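Glycoprotein (Chandipura virus, PDB 5MDM) probably attaches the virus to host receptors and, as a class III fusion protein, drives fusion of viral and endosomal membranes when the endosome turns acidic. Local coordinates at residues N20-P25 and N289-V294; E39-S44 and V236-K241; D304-A309 and P387-G392. All blocks are in the same frame, centred on the assembly; numbering follows the deposited sequence.

Overall arrangement
Interactions 1 and 3 are neighbours, their centres 14 Å apart, and both lean on the end of helix 270-295 and the short helix 302-306 that follows it. They touch directly: Lys-293 forms a salt bridge with Asp-304, and Trp-291 packs on Leu-308. Interaction 2 lies away from both, with centres 38 Å and 34 Å distant and nearest atoms about 20 Å apart, where strand 36-49 meets strand 235-237. Along the chain, interaction 2 is nested inside the loop closed by interaction 1, and interaction 3 follows both. Interactions 1 and 3 include segments of regions assigned by similarity to trimerization, whereas interaction 2 joins two sheets, one containing a strand that runs into the region assigned by similarity to the fusion peptide.

Interaction 1 of 3, residues N20-P25 and N289-V294; sequences NTRYCP and NTWDKV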
loop_
_atom_site.group_PDB
_atom_site.type_symbol
_atom_site.label_atom_id
_atom_site.label_comp_id
_atom_site.label_asym_id
_atom_site.label_seq_id
_atom_site.Cartn_x
_atom_site.Cartn_y
_atom_site.Cartn_z
ATOM N N ASN A 20 29.021 -5.934 31.482
ATOM C CA ASN A 20 28.840 -5.499 30.094
ATOM C C ASN A 20 28.266 -6.553 29.146
ATOM O O ASN A 20 28.420 -6.436 27.932
ATOM C CB ASN A 20 30.159 -4.965 29.523
ATOM C CG ASN A 20 30.187 -3.458 29.427
ATOM O OD1 ASN A 20 30.435 -2.900 28.360
ATOM N ND2 ASN A 20 29.929 -2.787 30.543
ATOM N N THR A 21 27.612 -7.574 29.694
ATOM C CA THR A 21 27.023 -8.625 28.866
ATOM C C THR A 21 25.824 -8.110 28.076
ATOM O O THR A 21 24.994 -7.358 28.592
ATOM C CB THR A 21 26.610 -9.866 29.683
ATOM O OG1 THR A 21 25.786 -9.464 30.783
ATOM C CG2 THR A 21 27.839 -10.603 30.205
ATOM N N ARG A 22 25.745 -8.531 26.818
ATOM C CA ARG A 22 24.750 -8.018 25.891
ATOM C C ARG A 22 23.582 -8.982 25.751
ATOM O O ARG A 22 23.768 -10.169 25.482
ATOM C CB ARG A 22 25.396 -7.764 24.525
ATOM C CG ARG A 22 26.569 -6.804 24.587
ATOM C CD ARG A 22 27.715 -7.240 23.707
ATOM N NE ARG A 22 27.794 -6.474 22.468
ATOM C CZ ARG A 22 28.772 -5.619 22.185
ATOM N NH1 ARG A 22 29.751 -5.417 23.054
ATOM N NH2 ARG A 22 28.774 -4.968 21.032
ATOM N N TYR A 23 22.375 -8.465 25.947
ATOM C CA TYR A 23 21.167 -9.248 25.722
ATOM C C TYR A 23 20.425 -8.690 24.512
ATOM O O TYR A 23 19.402 -8.024 24.656
ATOM C CB TYR A 23 20.268 -9.228 26.957
ATOM C CG TYR A 23 20.860 -9.929 28.158
ATOM C CD1 TYR A 23 20.649 -11.286 28.366
ATOM C CD2 TYR A 23 21.631 -9.236 29.087
ATOM C CE1 TYR A 23 21.187 -11.935 29.464
ATOM C CE2 TYR A 23 22.177 -9.878 30.189
ATOM C CZ TYR A 23 21.949 -11.228 30.372
ATOM O OH TYR A 23 22.488 -11.877 31.461
ATOM N N CYS A 24 20.951 -8.960 23.322
ATOM C CA CYS A 24 20.396 -8.408 22.092
ATOM C C CYS A 24 19.690 -9.454 21.242
ATOM O O CYS A 24 20.261 -10.496 20.918
ATOM C CB CYS A 24 21.494 -7.742 21.265
ATOM S SG CYS A 24 22.102 -6.223 21.966
ATOM N N PRO A 25 18.437 -9.175 20.873
ATOM C CA PRO A 25 17.711 -7.994 21.329
ATOM C C PRO A 25 17.038 -8.321 22.651
ATOM O O PRO A 25 16.903 -9.499 22.972
ATOM C CB PRO A 25 16.661 -7.809 20.243
ATOM C CG PRO A 25 16.365 -9.203 19.804
ATOM C CD PRO A 25 17.652 -9.975 19.920
ATOM N N ASN A 289 25.348 -2.165 18.293
ATOM C CA ASN A 289 26.075 -0.936 18.010
ATOM C C ASN A 289 26.135 -0.044 19.252
ATOM O O ASN A 289 27.177 0.546 19.556
ATOM C CB ASN A 289 25.451 -0.201 16.818
ATOM C CG ASN A 289 26.296 0.972 16.342
ATOM O OD1 ASN A 289 25.989 2.131 16.624
ATOM N ND2 ASN A 289 27.368 0.676 15.618
ATOM N N THR A 290 25.019 0.040 19.973
ATOM C CA THR A 290 24.997 0.744 21.248
ATOM C C THR A 290 26.001 0.138 22.232
ATOM O O THR A 290 26.771 0.861 22.873
ATOM C CB THR A 290 23.588 0.746 21.873
ATOM O OG1 THR A 290 22.754 1.646 21.140
ATOM C CG2 THR A 290 23.634 1.188 23.342
ATOM N N TRP A 291 26.004 -1.187 22.346
ATOM C CA TRP A 291 26.960 -1.838 23.241
ATOM C C TRP A 291 28.404 -1.647 22.776
ATOM O O TRP A 291 29.338 -1.703 23.574
ATOM C CB TRP A 291 26.648 -3.319 23.402
ATOM C CG TRP A 291 25.683 -3.621 24.495
ATOM C CD1 TRP A 291 24.449 -4.172 24.362
ATOM C CD2 TRP A 291 25.875 -3.402 25.895
ATOM N NE1 TRP A 291 23.855 -4.315 25.590
ATOM C CE2 TRP A 291 24.711 -3.846 26.549
ATOM C CE3 TRP A 291 26.916 -2.871 26.658
ATOM C CZ2 TRP A 291 24.558 -3.775 27.931
ATOM C CZ3 TRP A 291 26.763 -2.802 28.030
ATOM C CH2 TRP A 291 25.592 -3.252 28.652
ATOM N N ASP A 292 28.584 -1.427 21.480
ATOM C CA ASP A 292 29.893 -1.087 20.948
ATOM C C ASP A 292 30.286 0.311 21.394
ATOM O O ASP A 292 31.455 0.565 21.670
ATOM C CB ASP A 292 29.905 -1.171 19.425
ATOM C CG ASP A 292 30.019 -2.592 18.925
ATOM O OD1 ASP A 292 30.365 -3.476 19.739
ATOM O OD2 ASP A 292 29.775 -2.820 17.720
ATOM N N LYS A 293 29.310 1.216 21.454
ATOM C CA LYS A 293 29.571 2.558 21.968
ATOM C C LYS A 293 29.966 2.471 23.432
ATOM O O LYS A 293 30.900 3.145 23.870
ATOM C CB LYS A 293 28.364 3.483 21.788
ATOM C CG LYS A 293 28.109 3.893 20.346
ATOM C CD LYS A 293 26.988 4.912 20.232
ATOM C CE LYS A 293 26.632 5.170 18.771
ATOM N NZ LYS A 293 25.458 6.080 18.622
ATOM N N VAL A 294 29.262 1.627 24.182
ATOM C CA VAL A 294 29.594 1.403 25.587
ATOM C C VAL A 294 31.016 0.861 25.738
ATOM O O VAL A 294 31.788 1.341 26.569
ATOM C CB VAL A 294 28.593 0.442 26.261
ATOM C CG1 VAL A 294 29.114 -0.021 27.611
ATOM C CG2 VAL A 294 27.247 1.117 26.414
#
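Trp-291 lies with one face of its indole under Arg-22 and the backbone of Asn-20, and these three residues account for most of the buried surface. The broad, flat indole gives the loop a face to lie on. CG of Arg-22 makes the closest approach to the ring, 3.5 Å from the centroid of the five-membered ring of Trp-291 and 19° off the normal, a CH-pi contact over the face. With CG beside its backbone N (chi1 -57°) and the chain bent at chi2 and chi3, Arg-22 runs past the indole in the opposite direction, and Trp-291 CB stands against one face of its guanidinium, over the centre, 3.3 Å from the plane. Arginine suits the place because its aliphatic stem can cover a ring while its charged end carries on beyond it. There NH2 forms a salt bridge with OD1 of Asp-292, the oxygen lying in the guanidinium plane but met from above the carboxylate plane; Gln-288 accepts a further bond from NE. At the indole edge, Cys-24 SG approaches CD1 of Trp-291 at 3.9 Å, a sulfur-aromatic contact. That sulfur is disulfide-bonded to Cys-287, tying the loop between strands 15-16 and 36-49 to helix 270-295, whose end lies in a region assigned by similarity to trimerization, while Leu-308, and Leu-326 of strand 325-338, also pack against Trp-291.

Interaction 2 of 3, residues E39-S44 and V236-K241; sequences ESFLSS and VSLDVK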
loop_
_atom_site.group_PDB
_atom_site.type_symbol
_atom_site.label_atom_id
_atom_site.label_comp_id
_atom_site.label_asym_id
_atom_site.label_seq_id
_atom_site.Cartn_x
_atom_site.Cartn_y
_atom_site.Cartn_z
ATOM N N GLU A 39 2.869 -24.897 25.997
ATOM C CA GLU A 39 2.304 -26.018 25.263
ATOM C C GLU A 39 1.812 -25.510 23.919
ATOM O O GLU A 39 1.193 -24.446 23.836
ATOM C CB GLU A 39 1.138 -26.644 26.022
ATOM C CG GLU A 39 1.528 -27.503 27.208
ATOM C CD GLU A 39 0.320 -28.080 27.919
ATOM O OE1 GLU A 39 -0.610 -28.546 27.230
ATOM O OE2 GLU A 39 0.296 -28.057 29.166
ATOM N N SER A 40 2.082 -26.276 22.869
ATOM C CA SER A 40 1.709 -25.868 21.525
ATOM C C SER A 40 0.662 -26.793 20.921
ATOM O O SER A 40 0.575 -27.971 21.273
ATOM C CB SER A 40 2.940 -25.828 20.624
ATOM O OG SER A 40 3.936 -24.974 21.156
ATOM N N PHE A 41 -0.136 -26.247 20.012
ATOM C CA PHE A 41 -1.099 -27.046 19.269
ATOM C C PHE A 41 -1.115 -26.646 17.794
ATOM O O PHE A 41 -0.884 -25.482 17.456
ATOM C CB PHE A 41 -2.497 -26.942 19.891
ATOM C CG PHE A 41 -3.057 -25.554 19.907
ATOM C CD1 PHE A 41 -3.898 -25.120 18.890
ATOM C CD2 PHE A 41 -2.756 -24.682 20.946
ATOM C CE1 PHE A 41 -4.425 -23.830 18.901
ATOM C CE2 PHE A 41 -3.276 -23.383 20.965
ATOM C CZ PHE A 41 -4.113 -22.961 19.941
ATOM N N LEU A 42 -1.362 -27.620 16.918
ATOM C CA LEU A 42 -1.443 -27.342 15.488
ATOM C C LEU A 42 -2.664 -26.495 15.201
ATOM O O LEU A 42 -3.757 -26.780 15.686
ATOM C CB LEU A 42 -1.518 -28.630 14.686
ATOM C CG LEU A 42 -1.613 -28.488 13.172
ATOM C CD1 LEU A 42 -0.428 -27.725 12.617
ATOM C CD2 LEU A 42 -1.676 -29.855 12.552
ATOM N N SER A 43 -2.481 -25.445 14.417
ATOM C CA SER A 43 -3.580 -24.534 14.151
ATOM C C SER A 43 -3.602 -24.062 12.702
ATOM O O SER A 43 -2.834 -24.522 11.856
ATOM C CB SER A 43 -3.529 -23.341 15.112
ATOM O OG SER A 43 -4.569 -22.416 14.854
ATOM N N SER A 44 -4.505 -23.136 12.431
ATOM C CA SER A 44 -4.722 -22.648 11.091
ATOM C C SER A 44 -5.093 -21.184 11.231
ATOM O O SER A 44 -5.789 -20.809 12.173
ATOM C CB SER A 44 -5.858 -23.444 10.449
ATOM O OG SER A 44 -6.177 -22.956 9.163
ATOM N N VAL A 236 -7.210 -17.726 15.102
ATOM C CA VAL A 236 -6.557 -18.999 14.824
ATOM C C VAL A 236 -7.528 -20.117 15.151
ATOM O O VAL A 236 -8.411 -19.944 15.981
ATOM C CB VAL A 236 -5.232 -19.188 15.602
ATOM C CG1 VAL A 236 -4.248 -18.072 15.262
ATOM C CG2 VAL A 236 -5.488 -19.262 17.100
ATOM N N SER A 237 -7.375 -21.256 14.488
ATOM C CA SER A 237 -8.293 -22.364 14.683
ATOM C C SER A 237 -7.915 -23.167 15.921
ATOM O O SER A 237 -6.735 -23.329 16.229
ATOM C CB SER A 237 -8.299 -23.261 13.450
ATOM O OG SER A 237 -7.015 -23.802 13.227
ATOM N N LEU A 238 -8.927 -23.667 16.626
ATOM C CA LEU A 238 -8.715 -24.476 17.821
ATOM C C LEU A 238 -9.887 -25.421 18.011
ATOM O O LEU A 238 -11.018 -24.968 18.201
ATOM C CB LEU A 238 -8.595 -23.567 19.038
ATOM C CG LEU A 238 -8.606 -24.216 20.419
ATOM C CD1 LEU A 238 -7.456 -25.190 20.553
ATOM C CD2 LEU A 238 -8.515 -23.136 21.479
ATOM N N ASP A 239 -9.633 -26.728 17.964
ATOM C CA ASP A 239 -10.726 -27.697 18.117
ATOM C C ASP A 239 -10.975 -28.104 19.565
ATOM O O ASP A 239 -10.107 -27.949 20.432
ATOM C CB ASP A 239 -10.509 -28.942 17.256
ATOM C CG ASP A 239 -9.284 -29.713 17.663
ATOM O OD1 ASP A 239 -8.300 -29.069 18.092
ATOM O OD2 ASP A 239 -9.307 -30.958 17.554
ATOM N N VAL A 240 -12.170 -28.635 19.812
ATOM C CA VAL A 240 -12.589 -28.985 21.161
ATOM C C VAL A 240 -11.696 -30.060 21.761
ATOM O O VAL A 240 -11.632 -30.219 22.979
ATOM C CB VAL A 240 -14.030 -29.483 21.173
ATOM C CG1 VAL A 240 -14.633 -29.314 22.559
ATOM C CG2 VAL A 240 -14.841 -28.726 20.143
ATOM N N LYS A 241 -10.996 -30.785 20.898
ATOM C CA LYS A 241 -10.178 -31.907 21.331
ATOM C C LYS A 241 -8.865 -31.479 21.971
ATOM O O LYS A 241 -8.330 -32.180 22.830
ATOM C CB LYS A 241 -9.920 -32.869 20.166
ATOM C CG LYS A 241 -11.121 -33.754 19.832
ATOM C CD LYS A 241 -11.589 -34.518 21.072
ATOM C CE LYS A 241 -12.810 -35.379 20.791
ATOM N NZ LYS A 241 -13.290 -36.075 22.022
#
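Phe-41 and Leu-238 meet where two antiparallel beta sheets of this class III fusion glycoprotein adjoin: strand 36-49, outermost within the chain in a four-stranded sheet, passes strand 235-237, outermost within the chain in a three-stranded one. The two side chains cross at about a right angle. Leu-238 holds CG anti to its backbone N (chi1 170°), and from there its methyl CD1 stands over one face of the Phe-41 ring, 4.0 Å from the ring centroid and shifted toward the rim, in a CH-pi contact. The ring edge is turned to the backbone instead: carbonyl O of Ser-237 lies in the ring plane, 3.6 Å from CE1 of Phe-41. An aromatic residue is apt here, since its face takes a methyl while its electropositive C-H rim can tolerate an oxygen. Val-187 and Val-189 of strand 180-192, together with Thr-242 and Leu-249, also border this ring.

Two residues on, Ser-43 points toward the same partner as Phe-41, as strand alternation requires, and its small polar side chain bonds as well as packs. Its OG donates to O of Ser-237 at 2.7 Å, in the carbonyl plane and on a lone pair. Serine is short enough for its hydroxyl to reach a main-chain acceptor in this buried setting. Ser-237 sets its own OG between the backbone N and the carbonyl carbon (chi1 61°), turned to Ser-44, and makes a weak bond to Ser-44 O. The hydroxyl of Ser-44 bonds to Arg-225. Carbonyl O of Ser-44 receives the amide N of Ser-237 at 2.8 Å, a backbone bond joining the two strands. That same oxygen also lies 3.3 Å from CA of Val-236, in a CA-H...O contact with an angle of 136° at the hydrogen.

Interaction 3 of 3, residues D304-A309 and P387-G392; sequences DLSYLA and PWHLIG
His-389 directs NE2 at the hydroxyl of Ser-306 and donates a hydrogen bond to OG across 2.7 Å, with the oxygen only 2° out of the imidazole plane. Its CG sits between the backbone N and the carbonyl carbon (chi1 74°), carrying the ring toward Ser-306. Imidazole suits the place by offering an in-plane N-H and a flat face to Tyr-307, whose CE1 lies 3.5 Å above that plane, offset toward the rim; the two rings are inclined at 45°. The opposite face carries CG of the adjoining Leu-390. Beside the polar bond, the compact ring of Pro-387 rests its CG 3.4 Å from CB of Ser-306, and CD2 of Leu-390 reaches CB of Ala-309 at 3.8 Å. Ser-306 to Ala-309 form a type I beta turn in the end region of helix 302-306, facing the loop between strands 383-385 and 392-393, part of a region assigned by similarity to trimerization. Farther out, Ser-306 OG also bonds to the carbonyl of Leu-303, so a small hydroxyl can serve both the helix and the imidazole. Lys-311 bonds to the carbonyl of His-389. Tyr-307 packs on Leu-286 and Thr-290 of helix 270-295, and on Phe-31 of the second subunit.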
loop_
_atom_site.group_PDB
_atom_site.type_symbol
_atom_site.label_atom_id
_atom_site.label_comp_id
_atom_site.label_asym_id
_atom_site.label_seq_id
_atom_site.Cartn_x
_atom_site.Cartn_y
_atom_site.Cartn_z
ATOM N N ASP A 304 20.336 5.738 21.850
ATOM C CA ASP A 304 21.247 4.616 22.044
ATOM C C ASP A 304 20.729 3.714 23.156
ATOM O O ASP A 304 20.771 2.492 23.044
ATOM C CB ASP A 304 22.653 5.108 22.402
ATOM C CG ASP A 304 23.277 5.965 21.315
ATOM O OD1 ASP A 304 22.969 5.750 20.118
ATOM O OD2 ASP A 304 24.089 6.853 21.665
ATOM N N LEU A 305 20.239 4.325 24.230
ATOM C CA LEU A 305 19.650 3.577 25.329
ATOM C C LEU A 305 18.406 2.808 24.883
ATOM O O LEU A 305 18.185 1.666 25.290
ATOM C CB LEU A 305 19.299 4.517 26.472
ATOM C CG LEU A 305 20.499 4.957 27.292
ATOM C CD1 LEU A 305 20.053 5.962 28.338
ATOM C CD2 LEU A 305 21.155 3.741 27.931
ATOM N N SER A 306 17.598 3.440 24.042
ATOM C CA SER A 306 16.360 2.833 23.586
ATOM C C SER A 306 16.626 1.628 22.701
ATOM O O SER A 306 15.786 0.739 22.592
ATOM C CB SER A 306 15.531 3.847 22.821
ATOM O OG SER A 306 16.169 4.200 21.607
ATOM N N TYR A 307 17.790 1.596 22.063
ATOM C CA TYR A 307 18.153 0.413 21.277
ATOM C C TYR A 307 18.370 -0.833 22.145
ATOM O O TYR A 307 18.509 -1.939 21.627
ATOM C CB TYR A 307 19.373 0.685 20.389
ATOM C CG TYR A 307 19.091 1.680 19.286
ATOM C CD1 TYR A 307 17.838 1.739 18.691
ATOM C CD2 TYR A 307 20.063 2.572 18.854
ATOM C CE1 TYR A 307 17.565 2.648 17.689
ATOM C CE2 TYR A 307 19.798 3.488 17.852
ATOM C CZ TYR A 307 18.546 3.520 17.274
ATOM O OH TYR A 307 18.268 4.425 16.278
ATOM N N LEU A 308 18.379 -0.652 23.461
ATOM C CA LEU A 308 18.600 -1.750 24.397
ATOM C C LEU A 308 17.281 -2.235 24.970
ATOM O O LEU A 308 17.217 -3.288 25.604
ATOM C CB LEU A 308 19.504 -1.302 25.548
ATOM C CG LEU A 308 20.890 -0.754 25.215
ATOM C CD1 LEU A 308 21.619 -0.387 26.484
ATOM C CD2 LEU A 308 21.680 -1.772 24.425
ATOM N N ALA A 309 16.232 -1.452 24.749
ATOM C CA ALA A 309 14.912 -1.748 25.297
ATOM C C ALA A 309 14.306 -3.015 24.711
ATOM O O ALA A 309 14.581 -3.381 23.573
ATOM C CB ALA A 309 13.978 -0.577 25.059
ATOM N N PRO A 387 11.321 7.396 21.920
ATOM C CA PRO A 387 11.845 7.255 20.560
ATOM C C PRO A 387 10.839 6.484 19.714
ATOM O O PRO A 387 10.292 5.484 20.177
ATOM C CB PRO A 387 13.105 6.424 20.766
ATOM C CG PRO A 387 12.833 5.659 22.003
ATOM C CD PRO A 387 12.067 6.577 22.886
ATOM N N TRP A 388 10.602 6.939 18.490
ATOM C CA TRP A 388 9.518 6.405 17.676
ATOM C C TRP A 388 9.592 4.902 17.425
ATOM O O TRP A 388 8.575 4.257 17.168
ATOM C CB TRP A 388 9.441 7.146 16.341
ATOM C CG TRP A 388 8.284 6.709 15.506
ATOM C CD1 TRP A 388 8.332 6.097 14.289
ATOM C CD2 TRP A 388 6.899 6.829 15.841
ATOM N NE1 TRP A 388 7.061 5.839 13.839
ATOM C CE2 TRP A 388 6.162 6.278 14.774
ATOM C CE3 TRP A 388 6.208 7.359 16.939
ATOM C CZ2 TRP A 388 4.770 6.237 14.773
ATOM C CZ3 TRP A 388 4.829 7.318 16.936
ATOM C CH2 TRP A 388 4.125 6.759 15.864
ATOM N N HIS A 389 10.791 4.340 17.502
ATOM C CA HIS A 389 10.977 2.940 17.141
ATOM C C HIS A 389 10.486 1.985 18.217
ATOM O O HIS A 389 10.242 0.815 17.936
ATOM C CB HIS A 389 12.437 2.654 16.804
ATOM C CG HIS A 389 13.339 2.609 17.996
ATOM N ND1 HIS A 389 13.699 1.429 18.611
ATOM C CD2 HIS A 389 13.968 3.595 18.678
ATOM C CE1 HIS A 389 14.506 1.690 19.623
ATOM N NE2 HIS A 389 14.684 2.997 19.687
ATOM N N LEU A 390 10.342 2.486 19.440
ATOM C CA LEU A 390 9.843 1.678 20.544
ATOM C C LEU A 390 8.332 1.548 20.474
ATOM O O LEU A 390 7.729 0.733 21.175
ATOM C CB LEU A 390 10.243 2.290 21.883
ATOM C CG LEU A 390 11.714 2.153 22.256
ATOM C CD1 LEU A 390 11.919 2.569 23.695
ATOM C CD2 LEU A 390 12.203 0.731 22.025
ATOM N N ILE A 391 7.731 2.360 19.616
ATOM C CA ILE A 391 6.286 2.407 19.474
ATOM C C ILE A 391 5.819 1.565 18.297
ATOM O O ILE A 391 6.422 1.587 17.223
ATOM C CB ILE A 391 5.819 3.850 19.263
ATOM C CG1 ILE A 391 6.369 4.733 20.378
ATOM C CG2 ILE A 391 4.304 3.922 19.182
ATOM C CD1 ILE A 391 5.932 6.160 20.286
ATOM N N GLY A 392 4.741 0.821 18.507
ATOM C CA GLY A 392 4.136 0.039 17.451
ATOM C C GLY A 392 2.681 0.409 17.250
ATOM O O GLY A 392 2.029 0.956 18.145
#